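Local coordinates for uncharacterized protein C4B3.07 (Schizosaccharomyces pombe, PDB 3QTM) that is required for correct translation termination, directly inhibits Ofd1 and stabilises the N-terminal transcription factor domain of Sre1, probably by blocking Ofd1-driven degradation, at residues R134-R139 against Q153-Y158; E290-L295 against I323-G328. All coordinates share one frame; numbering follows the deposited sequence.

Interaction 1: residues R134-R139 against Q153-Y158; sequences RVLVWR and QLVNPY
L136 meets V155 and Y158 across an antiparallel helical hairpin, consistent with the tetratricopeptide-repeat character of Nro1. Helices 119-142 and 151-170 follow each other in the chain and form the two arms. Over these segments their axes run at 174° to one another and come within 9.6 Å. The connection between the arms lies close by, so the contact sits near the closed end of the hairpin. It is apolar.

L136 is the buried residue at the centre of the contact. Its CB rests 3.7 Å from V155 CG1. The nearest CA atoms of the two segments are those of L136 and V155, 6.8 Å apart. The CG of L136 stands anti to its own carbonyl carbon (chi1 -77°), and CD1 extends on to Y158. There L136 CD1 comes to CD2 and CE2 of the Y158 ring, both at 3.7 Å, from an oblique direction. The two side chains cross at about a right angle. The same methyl also lies 3.9 Å from L154 O, so it packs against backbone as well as side chains.

L154 answers from the second arm. Its CD1 reaches back to L136 O at 4.0 Å, an apolar methyl against a carbonyl.

Other residues extend the seam. Y158 also packs on Y129, K132 and V133 of helix 119-142, and V155 leans on Y194 of helix 188-197. R139 forms salt bridges with E98 and E143.

Helix 151-170 is kinked at P157 and Y158. Neither N bonds to the turn before, and Y158 N makes a weak bond to V155 O. At the border of the contact, V137 CG2 stands 4.3 Å from V155 CG1, a looser approach.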
ATOM      1  N   ARG A 134      -3.866  12.003  -0.574  1.00 23.15           N
ATOM      2  CA  ARG A 134      -2.906  12.414   0.438  1.00 22.05           C
ATOM      3  C   ARG A 134      -2.627  13.914   0.386  1.00 22.64           C
ATOM      4  O   ARG A 134      -2.599  14.591   1.419  1.00 23.86           O
ATOM      5  CB  ARG A 134      -1.603  11.629   0.314  1.00 20.40           C
ATOM      6  CG  ARG A 134      -0.540  12.057   1.326  1.00 24.48           C
ATOM      7  CD  ARG A 134       0.761  11.301   1.115  1.00 26.04           C
ATOM      8  NE  ARG A 134       1.276  11.523  -0.230  1.00 30.39           N
ATOM      9  CZ  ARG A 134       1.941  12.611  -0.607  1.00 32.87           C
ATOM     10  NH1 ARG A 134       2.181  13.584   0.263  1.00 30.76           N
ATOM     11  NH2 ARG A 134       2.373  12.729  -1.855  1.00 30.82           N
ATOM     12  N   VAL A 135      -2.419  14.444  -0.811  1.00 20.68           N
ATOM     13  CA  VAL A 135      -2.141  15.873  -0.922  1.00 20.31           C
ATOM     14  C   VAL A 135      -3.380  16.720  -0.552  1.00 23.41           C
ATOM     15  O   VAL A 135      -3.253  17.782   0.074  1.00 19.42           O
ATOM     16  CB  VAL A 135      -1.574  16.251  -2.310  1.00 21.70           C
ATOM     17  CG1 VAL A 135      -1.632  17.744  -2.508  1.00 22.75           C
ATOM     18  CG2 VAL A 135      -0.126  15.753  -2.447  1.00 23.32           C
ATOM     19  N   LEU A 136      -4.573  16.245  -0.918  1.00 20.51           N
ATOM     20  CA  LEU A 136      -5.805  16.958  -0.565  1.00 21.18           C
ATOM     21  C   LEU A 136      -5.987  17.041   0.960  1.00 21.28           C
ATOM     22  O   LEU A 136      -6.380  18.073   1.474  1.00 20.38           O
ATOM     23  CB  LEU A 136      -7.043  16.339  -1.246  1.00 18.47           C
ATOM     24  CG  LEU A 136      -7.238  16.686  -2.738  1.00 22.92           C
ATOM     25  CD1 LEU A 136      -8.397  15.895  -3.382  1.00 19.64           C
ATOM     26  CD2 LEU A 136      -7.439  18.182  -2.947  1.00 22.67           C
ATOM     27  N   VAL A 137      -5.681  15.956   1.668  1.00 23.93           N
ATOM     28  CA  VAL A 137      -5.731  15.950   3.128  1.00 22.43           C
ATOM     29  C   VAL A 137      -4.782  17.002   3.701  1.00 26.74           C
ATOM     30  O   VAL A 137      -5.158  17.764   4.598  1.00 24.62           O
ATOM     31  CB  VAL A 137      -5.403  14.572   3.717  1.00 25.93           C
ATOM     32  CG1 VAL A 137      -5.400  14.630   5.242  1.00 27.36           C
ATOM     33  CG2 VAL A 137      -6.406  13.524   3.234  1.00 23.68           C
ATOM     34  N   TRP A 138      -3.562  17.059   3.170  1.00 23.78           N
ATOM     35  CA  TRP A 138      -2.622  18.106   3.557  1.00 22.62           C
ATOM     36  C   TRP A 138      -3.196  19.493   3.259  1.00 24.48           C
ATOM     37  O   TRP A 138      -3.067  20.407   4.071  1.00 24.07           O
ATOM     38  CB  TRP A 138      -1.266  17.953   2.840  1.00 22.67           C
ATOM     39  CG  TRP A 138      -0.222  18.930   3.362  1.00 26.11           C
ATOM     40  CD1 TRP A 138       0.657  18.718   4.396  1.00 26.27           C
ATOM     41  CD2 TRP A 138       0.022  20.273   2.904  1.00 23.69           C
ATOM     42  NE1 TRP A 138       1.436  19.837   4.595  1.00 30.24           N
ATOM     43  CE2 TRP A 138       1.065  20.806   3.699  1.00 28.63           C
ATOM     44  CE3 TRP A 138      -0.528  21.070   1.894  1.00 26.59           C
ATOM     45  CZ2 TRP A 138       1.557  22.099   3.518  1.00 29.43           C
ATOM     46  CZ3 TRP A 138      -0.038  22.358   1.719  1.00 29.85           C
ATOM     47  CH2 TRP A 138       0.997  22.857   2.523  1.00 30.62           C
ATOM     48  N   ARG A 139      -3.810  19.667   2.091  1.00 20.03           N
ATOM     49  CA  ARG A 139      -4.331  20.980   1.732  1.00 22.86           C
ATOM     50  C   ARG A 139      -5.474  21.397   2.682  1.00 24.67           C
ATOM     51  O   ARG A 139      -5.554  22.549   3.124  1.00 21.97           O
ATOM     52  CB  ARG A 139      -4.750  21.032   0.257  1.00 21.30           C
ATOM     53  CG  ARG A 139      -3.567  20.946  -0.726  1.00 23.90           C
ATOM     54  CD  ARG A 139      -4.008  20.959  -2.201  1.00 21.13           C
ATOM     55  NE  ARG A 139      -4.910  22.069  -2.485  1.00 22.62           N
ATOM     56  CZ  ARG A 139      -5.749  22.123  -3.512  1.00 23.41           C
ATOM     57  NH1 ARG A 139      -5.823  21.128  -4.390  1.00 20.85           N
ATOM     58  NH2 ARG A 139      -6.521  23.182  -3.662  1.00 24.38           N
ATOM     59  N   GLN A 153     -15.780  14.921   2.014  1.00 25.56           N
ATOM     60  CA  GLN A 153     -16.371  15.536   0.841  1.00 27.20           C
ATOM     61  C   GLN A 153     -15.265  15.746  -0.203  1.00 24.36           C
ATOM     62  O   GLN A 153     -15.432  15.431  -1.385  1.00 26.20           O
ATOM     63  CB  GLN A 153     -17.014  16.876   1.231  1.00 25.50           C
ATOM     64  CG  GLN A 153     -17.685  17.603   0.094  1.00 28.80           C
ATOM     65  CD  GLN A 153     -18.910  16.861  -0.432  1.00 32.39           C
ATOM     66  OE1 GLN A 153     -19.487  16.022   0.259  1.00 37.72           O
ATOM     67  NE2 GLN A 153     -19.316  17.182  -1.658  1.00 29.85           N
ATOM     68  N   LEU A 154     -14.131  16.272   0.255  1.00 25.25           N
ATOM     69  CA  LEU A 154     -12.987  16.589  -0.599  1.00 23.87           C
ATOM     70  C   LEU A 154     -12.407  15.388  -1.328  1.00 22.43           C
ATOM     71  O   LEU A 154     -12.144  15.458  -2.523  1.00 24.00           O
ATOM     72  CB  LEU A 154     -11.866  17.183   0.250  1.00 28.14           C
ATOM     73  CG  LEU A 154     -11.564  18.668   0.210  1.00 32.59           C
ATOM     74  CD1 LEU A 154     -10.222  18.908   0.891  1.00 32.02           C
ATOM     75  CD2 LEU A 154     -11.538  19.160  -1.220  1.00 29.76           C
ATOM     76  N   VAL A 155     -12.198  14.290  -0.601  1.00 23.65           N
ATOM     77  CA  VAL A 155     -11.422  13.158  -1.130  1.00 25.00           C
ATOM     78  C   VAL A 155     -12.222  11.919  -1.592  1.00 25.05           C
ATOM     79  O   VAL A 155     -11.702  11.094  -2.339  1.00 23.10           O
ATOM     80  CB  VAL A 155     -10.302  12.725  -0.141  1.00 23.73           C
ATOM     81  CG1 VAL A 155      -9.457  13.944   0.280  1.00 22.13           C
ATOM     82  CG2 VAL A 155     -10.885  12.049   1.078  1.00 24.51           C
ATOM     83  N   ASN A 156     -13.476  11.789  -1.170  1.00 26.02           N
ATOM     84  CA  ASN A 156     -14.271  10.617  -1.545  1.00 24.99           C
ATOM     85  C   ASN A 156     -14.281  10.299  -3.043  1.00 25.68           C
ATOM     86  O   ASN A 156     -14.206   9.127  -3.415  1.00 27.30           O
ATOM     87  CB  ASN A 156     -15.705  10.724  -1.026  1.00 27.63           C
ATOM     88  CG  ASN A 156     -15.842  10.267   0.425  1.00 34.19           C
ATOM     89  OD1 ASN A 156     -16.825  10.588   1.097  1.00 36.40           O
ATOM     90  ND2 ASN A 156     -14.851   9.526   0.916  1.00 32.20           N
ATOM     91  N   PRO A 157     -14.391  11.333  -3.908  1.00 24.26           N
ATOM     92  CA  PRO A 157     -14.370  11.082  -5.355  1.00 28.02           C
ATOM     93  C   PRO A 157     -13.078  10.420  -5.825  1.00 25.90           C
ATOM     94  O   PRO A 157     -13.144   9.570  -6.718  1.00 22.91           O
ATOM     95  CB  PRO A 157     -14.499  12.486  -5.953  1.00 25.40           C
ATOM     96  CG  PRO A 157     -15.230  13.261  -4.893  1.00 25.66           C
ATOM     97  CD  PRO A 157     -14.674  12.750  -3.611  1.00 26.40           C
ATOM     98  N   TYR A 158     -11.938  10.806  -5.253  1.00 24.06           N
ATOM     99  CA  TYR A 158     -10.659  10.169  -5.600  1.00 23.17           C
ATOM    100  C   TYR A 158     -10.506   8.783  -4.989  1.00 24.11           C
ATOM    101  O   TYR A 158      -9.996   7.854  -5.628  1.00 24.08           O
ATOM    102  CB  TYR A 158      -9.485  11.069  -5.217  1.00 24.87           C
ATOM    103  CG  TYR A 158      -9.468  12.323  -6.054  1.00 22.55           C
ATOM    104  CD1 TYR A 158      -8.856  12.335  -7.300  1.00 24.53           C
ATOM    105  CD2 TYR A 158     -10.101  13.484  -5.618  1.00 25.07           C
ATOM    106  CE1 TYR A 158      -8.853  13.487  -8.095  1.00 26.21           C
ATOM    107  CE2 TYR A 158     -10.113  14.639  -6.400  1.00 27.46           C
ATOM    108  CZ  TYR A 158      -9.487  14.629  -7.639  1.00 29.71           C
ATOM    109  OH  TYR A 158      -9.485  15.762  -8.425  1.00 39.77           O
TER

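Interaction 2: residues E290-L295 against I323-G328; sequences ERLLKL and IKEAQG
L292 and L293 pack against I323, E325 and A326 in a largely buried, apolar contact between two helices near the C-terminal end of the chain. The leucines lie near the start of helix 292-305, the other three near the end of helix 309-328. The two backbones are close here, with the CA atoms of L293 and I323 5.9 Å apart.

A326 has a small side chain that allows a near approach. Its CB is 4.2 Å from L292 CB and 4.0 Å from L293 CD2, so both leucines bear on one methyl. L293 CD2 then continues to I323, where it meets CG1 at 4.3 Å.

Helices 292-305 and 309-328 are consecutive and linked by a short turn. They make a helical hairpin of the kind repeated in tetratricopeptide-like proteins, and this contact joins the start of one arm to the end of the other.

E325, an exposed residue, borders the contact. Its CG is anti to the backbone N (chi1 -180°) and the chain is extended beyond it, which carries the carboxylate across L292, the two side chains crossing at about a right angle. L292 CD1 lies 3.5 Å from E325 CD, and the aliphatic CG of E325 follows at 3.8 Å. The contact is van der Waals packing of a methyl on an acid group.

L292 also touches Y283 of helix 262-285. Y337 of helix 335-343 packs on both L293 and I323, and L333 does the same from a loop. L292 CD2 lies 4.0 Å from E325 OE1.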
ATOM      1  N   GLU A 290      12.696 -10.366  18.511  1.00 29.75           N
ATOM      2  CA  GLU A 290      11.864  -9.231  18.902  1.00 34.59           C
ATOM      3  C   GLU A 290      10.448  -9.332  18.309  1.00 31.64           C
ATOM      4  O   GLU A 290       9.506  -8.727  18.819  1.00 28.95           O
ATOM      5  CB  GLU A 290      12.532  -7.895  18.548  1.00 33.84           C
ATOM      6  CG  GLU A 290      12.321  -7.427  17.110  1.00 35.49           C
ATOM      7  CD  GLU A 290      13.141  -8.216  16.090  1.00 40.01           C
ATOM      8  OE1 GLU A 290      14.042  -8.989  16.493  1.00 37.54           O
ATOM      9  OE2 GLU A 290      12.890  -8.055  14.871  1.00 44.15           O
ATOM     10  N   ARG A 291      10.303 -10.114  17.246  1.00 30.06           N
ATOM     11  CA  ARG A 291       8.991 -10.325  16.650  1.00 31.87           C
ATOM     12  C   ARG A 291       8.024 -10.999  17.629  1.00 31.82           C
ATOM     13  O   ARG A 291       6.812 -10.785  17.563  1.00 29.22           O
ATOM     14  CB  ARG A 291       9.115 -11.137  15.362  1.00 29.92           C
ATOM     15  CG  ARG A 291       9.821 -10.375  14.229  1.00 31.48           C
ATOM     16  CD  ARG A 291       9.625 -11.078  12.889  1.00 33.74           C
ATOM     17  NE  ARG A 291      10.347 -10.407  11.815  1.00 37.23           N
ATOM     18  CZ  ARG A 291       9.960  -9.268  11.244  1.00 41.12           C
ATOM     19  NH1 ARG A 291       8.849  -8.650  11.649  1.00 33.89           N
ATOM     20  NH2 ARG A 291      10.692  -8.743  10.267  1.00 41.08           N
ATOM     21  N   LEU A 292       8.566 -11.794  18.549  1.00 32.15           N
ATOM     22  CA  LEU A 292       7.729 -12.513  19.515  1.00 30.11           C
ATOM     23  C   LEU A 292       6.849 -11.562  20.332  1.00 29.68           C
ATOM     24  O   LEU A 292       5.753 -11.931  20.742  1.00 31.01           O
ATOM     25  CB  LEU A 292       8.583 -13.417  20.411  1.00 31.83           C
ATOM     26  CG  LEU A 292       9.208 -14.608  19.671  1.00 34.44           C
ATOM     27  CD1 LEU A 292      10.440 -15.130  20.381  1.00 36.88           C
ATOM     28  CD2 LEU A 292       8.183 -15.721  19.449  1.00 33.39           C
ATOM     29  N   LEU A 293       7.309 -10.331  20.537  1.00 29.70           N
ATOM     30  CA  LEU A 293       6.486  -9.344  21.239  1.00 29.75           C
ATOM     31  C   LEU A 293       5.221  -8.975  20.458  1.00 30.59           C
ATOM     32  O   LEU A 293       4.189  -8.713  21.053  1.00 31.48           O
ATOM     33  CB  LEU A 293       7.287  -8.083  21.559  1.00 31.09           C
ATOM     34  CG  LEU A 293       8.549  -8.308  22.394  1.00 34.41           C
ATOM     35  CD1 LEU A 293       9.247  -6.967  22.668  1.00 34.06           C
ATOM     36  CD2 LEU A 293       8.211  -9.051  23.697  1.00 34.58           C
ATOM     37  N   LYS A 294       5.308  -8.946  19.130  1.00 28.15           N
ATOM     38  CA  LYS A 294       4.131  -8.712  18.294  1.00 29.15           C
ATOM     39  C   LYS A 294       3.120  -9.853  18.431  1.00 28.39           C
ATOM     40  O   LYS A 294       1.908  -9.627  18.496  1.00 27.29           O
ATOM     41  CB  LYS A 294       4.528  -8.534  16.827  1.00 29.55           C
ATOM     42  CG  LYS A 294       3.342  -8.353  15.887  1.00 33.28           C
ATOM     43  CD  LYS A 294       2.414  -7.257  16.394  1.00 36.64           C
ATOM     44  CE  LYS A 294       1.385  -6.858  15.350  1.00 38.78           C
ATOM     45  NZ  LYS A 294       2.049  -6.249  14.171  1.00 48.71           N
ATOM     46  N   LEU A 295       3.624 -11.080  18.480  1.00 29.42           N
ATOM     47  CA  LEU A 295       2.768 -12.238  18.734  1.00 29.07           C
ATOM     48  C   LEU A 295       2.099 -12.088  20.098  1.00 30.47           C
ATOM     49  O   LEU A 295       0.888 -12.265  20.238  1.00 28.38           O
ATOM     50  CB  LEU A 295       3.585 -13.538  18.673  1.00 27.06           C
ATOM     51  CG  LEU A 295       2.883 -14.807  19.177  1.00 33.96           C
ATOM     52  CD1 LEU A 295       1.552 -15.041  18.444  1.00 29.18           C
ATOM     53  CD2 LEU A 295       3.789 -16.030  19.062  1.00 29.73           C
ATOM     54  N   ILE A 323       6.946 -13.630  25.340  1.00 28.40           N
ATOM     55  CA  ILE A 323       7.694 -12.583  26.024  1.00 30.92           C
ATOM     56  C   ILE A 323       8.946 -13.124  26.727  1.00 32.75           C
ATOM     57  O   ILE A 323      10.035 -12.565  26.595  1.00 32.08           O
ATOM     58  CB  ILE A 323       6.807 -11.863  27.052  1.00 33.08           C
ATOM     59  CG1 ILE A 323       5.626 -11.194  26.351  1.00 31.92           C
ATOM     60  CG2 ILE A 323       7.623 -10.839  27.857  1.00 34.75           C
ATOM     61  CD1 ILE A 323       4.656 -10.517  27.304  1.00 35.91           C
ATOM     62  N   LYS A 324       8.790 -14.218  27.466  1.00 33.57           N
ATOM     63  CA  LYS A 324       9.927 -14.845  28.138  1.00 33.97           C
ATOM     64  C   LYS A 324      10.992 -15.318  27.154  1.00 34.74           C
ATOM     65  O   LYS A 324      12.194 -15.172  27.405  1.00 31.30           O
ATOM     66  CB  LYS A 324       9.479 -16.024  29.012  1.00 38.59           C
ATOM     67  CG  LYS A 324       9.564 -15.771  30.518  1.00 48.55           C
ATOM     68  CD  LYS A 324       9.595 -17.084  31.325  1.00 56.80           C
ATOM     69  CE  LYS A 324       8.210 -17.505  31.853  1.00 61.61           C
ATOM     70  NZ  LYS A 324       7.318 -18.164  30.838  1.00 55.57           N
ATOM     71  N   GLU A 325      10.558 -15.905  26.043  1.00 30.79           N
ATOM     72  CA  GLU A 325      11.505 -16.353  25.028  1.00 33.14           C
ATOM     73  C   GLU A 325      12.224 -15.178  24.351  1.00 33.75           C
ATOM     74  O   GLU A 325      13.407 -15.265  24.026  1.00 32.15           O
ATOM     75  CB  GLU A 325      10.802 -17.204  23.980  1.00 37.70           C
ATOM     76  CG  GLU A 325      11.743 -17.696  22.903  1.00 40.20           C
ATOM     77  CD  GLU A 325      11.014 -18.329  21.728  1.00 46.91           C
ATOM     78  OE1 GLU A 325       9.782 -18.538  21.830  1.00 53.35           O
ATOM     79  OE2 GLU A 325      11.675 -18.613  20.702  1.00 45.55           O
ATOM     80  N   ALA A 326      11.499 -14.085  24.124  1.00 32.53           N
ATOM     81  CA  ALA A 326      12.100 -12.883  23.570  1.00 33.72           C
ATOM     82  C   ALA A 326      13.217 -12.393  24.493  1.00 34.54           C
ATOM     83  O   ALA A 326      14.345 -12.181  24.055  1.00 32.10           O
ATOM     84  CB  ALA A 326      11.051 -11.799  23.406  1.00 29.94           C
ATOM     85  N   GLN A 327      12.888 -12.214  25.770  1.00 30.19           N
ATOM     86  CA  GLN A 327      13.853 -11.731  26.761  1.00 37.67           C
ATOM     87  C   GLN A 327      15.051 -12.681  26.903  1.00 35.20           C
ATOM     88  O   GLN A 327      16.203 -12.235  26.986  1.00 33.35           O
ATOM     89  CB  GLN A 327      13.168 -11.514  28.118  1.00 38.33           C
ATOM     90  CG  GLN A 327      14.068 -10.939  29.207  1.00 38.95           C
ATOM     91  CD  GLN A 327      13.407 -10.971  30.582  1.00 44.45           C
ATOM     92  OE1 GLN A 327      12.906 -12.012  31.019  1.00 44.47           O
ATOM     93  NE2 GLN A 327      13.404  -9.829  31.267  1.00 44.93           N
ATOM     94  N   GLY A 328      14.774 -13.985  26.901  1.00 32.00           N
ATOM     95  CA  GLY A 328      15.814 -14.999  26.970  1.00 34.09           C
ATOM     96  C   GLY A 328      16.697 -15.001  25.734  1.00 35.36           C
ATOM     97  O   GLY A 328      17.763 -15.629  25.704  1.00 29.56           O
TER

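Overall arrangement
Interaction 1 comes first along the chain and closes before interaction 2 opens. Their centres are about 40 Å apart, and their nearest atoms about 22 Å, so they do not touch. They lie on opposite sides of the centre of the chain, and they share no helix. Interaction 1 joins helices 119-142 and 151-170 in the N-terminal part of the protein. Interaction 2 joins helices 292-305 and 309-328 in the C-terminal part. Each pairs two successive helices by apolar packing. The same kind of hairpin thus occurs in both parts of this elongated all-helical protein, consistent with its tetratricopeptide-like architecture.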